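Local coordinates for YebG family protein (Pseudomonas syringae pv. tomato, PDB 3ERM) that is of uncharacterised function, belongs to the YebG family, and forms a helical two-fold symmetric pair of chains in the crystal, at the interface of chains A and B. Sequence-based numbering; all coordinates share one arbitrary frame. Chains: chain A/B, uncharacterized conserved protein.

The interface of chains A and B. Residues chain A 62, 69, 73, 80; chain B 35, 39, 62-63, 73.
A:Met62 and B:Met62, both modelled as selenomethionine, reach toward each other tip to tip, and their SE atoms lie 3.5 Å apart. In both, the side chain bends at its last torsion (chi3 105° in A and -95° in B), which turns each CE away from the line of the chain. The A:Met62 methyl CE thereby packs 3.5 Å from CD1 of B:Leu39, whose side chain crosses it at about a right angle. The same CD1 lies in the plane of the A:Phe69 ring, at its CE2 edge. The faces of that ring are covered within chain A, one by CB of A:Met62 and the other, toward the rim, by CD2 of A:Leu80, packing that probably helps keep the ring edge-on to B:Leu39.

The second B:Leu39 methyl, CD2, meets A:Phe73 CZ at 3.6 Å; one leucine thus divides its branches between two aromatic rings. B:Phe73 offers a face instead: A:Phe69 CB stands over the ring centre, 3.7 Å from the centroid, in a CH-pi contact. The A:Met62 CB touches the CE1–CZ side of the same ring. The two Phe73 side chains run obliquely, with A:Phe73 CE2 and B:Phe73 CE2 3.8 Å apart. With CG beside the backbone N (chi1 -79°), A:Phe73 points its ring into chain B, where CZ rests on B:Met62 CB at 3.7 Å.

Outward, B:Leu35 CD2 borders A:Phe73 CD1 at the looser distance of 4.2 Å. Toward the rim, apolar side chains of chain A meet backbone atoms of chain B: A:Phe73 CE1 lies 3.5 Å from the B:Met62 carbonyl O, a van der Waals contact, and A:Leu80 CD1 approaches the B:Leu39 backbone N.

The Met62–Met62 and Phe73–Phe73 pairs straddle the two-fold axis, while contacts such as A:Phe73 with B:Leu39 have twins with the chains exchanged. Although the crystal alone does not establish the state in solution, this shared hydrophobic core plausibly holds the helices of two chains together as a dimer.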
loop_
_atom_site.group_PDB
_atom_site.type_symbol
_atom_site.label_atom_id
_atom_site.label_comp_id
_atom_site.label_asym_id
_atom_site.label_seq_id
_atom_site.Cartn_x
_atom_site.Cartn_y
_atom_site.Cartn_z
HETATM N N MSE A 62 -3.110 -5.166 -2.476
HETATM C CA MSE A 62 -1.969 -4.371 -2.909
HETATM C C MSE A 62 -0.910 -5.268 -3.553
HETATM O O MSE A 62 -0.416 -4.938 -4.624
HETATM C CB MSE A 62 -1.366 -3.588 -1.729
HETATM C CG MSE A 62 -2.406 -2.864 -0.905
HETATM SE SE MSE A 62 -1.635 -1.439 0.206
HETATM C CE MSE A 62 -2.211 0.016 -0.782
ATOM N N PHE A 69 0.648 -0.079 -7.563
ATOM C CA PHE A 69 0.979 0.603 -6.305
ATOM C C PHE A 69 2.397 1.184 -6.327
ATOM O O PHE A 69 2.594 2.333 -5.922
ATOM C CB PHE A 69 0.689 -0.281 -5.091
ATOM C CG PHE A 69 -0.808 -0.382 -4.761
ATOM C CD1 PHE A 69 -1.609 -1.344 -5.361
ATOM C CD2 PHE A 69 -1.406 0.499 -3.870
ATOM C CE1 PHE A 69 -2.976 -1.418 -5.081
ATOM C CE2 PHE A 69 -2.788 0.424 -3.567
ATOM C CZ PHE A 69 -3.565 -0.535 -4.168
ATOM N N PHE A 73 3.053 5.118 -5.563
ATOM C CA PHE A 73 3.977 5.559 -4.528
ATOM C C PHE A 73 5.240 6.208 -5.076
ATOM O O PHE A 73 5.710 7.177 -4.490
ATOM C CB PHE A 73 4.364 4.388 -3.612
ATOM C CG PHE A 73 3.330 4.055 -2.581
ATOM C CD1 PHE A 73 3.460 4.505 -1.288
ATOM C CD2 PHE A 73 2.224 3.277 -2.898
ATOM C CE1 PHE A 73 2.521 4.193 -0.329
ATOM C CE2 PHE A 73 1.271 2.950 -1.927
ATOM C CZ PHE A 73 1.422 3.420 -0.651
ATOM N N LEU A 80 -3.265 4.906 -9.521
ATOM C CA LEU A 80 -4.274 4.064 -8.837
ATOM C C LEU A 80 -5.604 4.044 -9.590
ATOM O O LEU A 80 -6.370 3.101 -9.470
ATOM C CB LEU A 80 -4.500 4.544 -7.413
ATOM C CG LEU A 80 -3.297 4.533 -6.484
ATOM C CD1 LEU A 80 -3.639 5.416 -5.317
ATOM C CD2 LEU A 80 -2.922 3.083 -6.012
ATOM N N LEU B 35 -2.105 11.534 -2.201
ATOM C CA LEU B 35 -1.927 10.097 -2.317
ATOM C C LEU B 35 -2.760 9.334 -1.283
ATOM O O LEU B 35 -3.574 8.479 -1.667
ATOM C CB LEU B 35 -0.436 9.742 -2.233
ATOM C CG LEU B 35 -0.133 8.272 -1.965
ATOM C CD1 LEU B 35 -0.474 7.384 -3.140
ATOM C CD2 LEU B 35 1.336 8.114 -1.530
ATOM N N LEU B 39 -5.647 6.538 -2.021
ATOM C CA LEU B 39 -5.449 5.303 -1.322
ATOM C C LEU B 39 -6.646 4.902 -0.446
ATOM O O LEU B 39 -7.098 3.751 -0.499
ATOM C CB LEU B 39 -4.224 5.475 -0.468
ATOM C CG LEU B 39 -3.259 4.328 -0.267
ATOM C CD1 LEU B 39 -3.700 3.133 -1.100
ATOM C CD2 LEU B 39 -1.864 4.812 -0.649
HETATM N N MSE B 62 0.997 4.849 5.069
HETATM C CA MSE B 62 1.787 4.344 3.979
HETATM C C MSE B 62 2.253 5.536 3.180
HETATM O O MSE B 62 3.420 5.581 2.750
HETATM C CB MSE B 62 0.960 3.411 3.068
HETATM C CG MSE B 62 0.561 2.098 3.750
HETATM SE SE MSE B 62 -0.208 0.846 2.467
HETATM C CE MSE B 62 -2.069 1.290 2.775
ATOM N N ALA B 63 1.345 6.501 2.960
ATOM C CA ALA B 63 1.646 7.659 2.107
ATOM C C ALA B 63 2.757 8.496 2.749
ATOM O O ALA B 63 3.620 9.056 2.087
ATOM C CB ALA B 63 0.384 8.519 1.903
ATOM N N PHE B 73 7.260 -2.153 -3.063
ATOM C CA PHE B 73 6.353 -2.593 -4.114
ATOM C C PHE B 73 7.097 -2.864 -5.397
ATOM O O PHE B 73 6.801 -3.830 -6.057
ATOM C CB PHE B 73 5.275 -1.549 -4.394
ATOM C CG PHE B 73 4.130 -1.593 -3.449
ATOM C CD1 PHE B 73 3.301 -2.705 -3.395
ATOM C CD2 PHE B 73 3.846 -0.503 -2.630
ATOM C CE1 PHE B 73 2.220 -2.745 -2.504
ATOM C CE2 PHE B 73 2.738 -0.533 -1.732
ATOM C CZ PHE B 73 1.950 -1.668 -1.673
#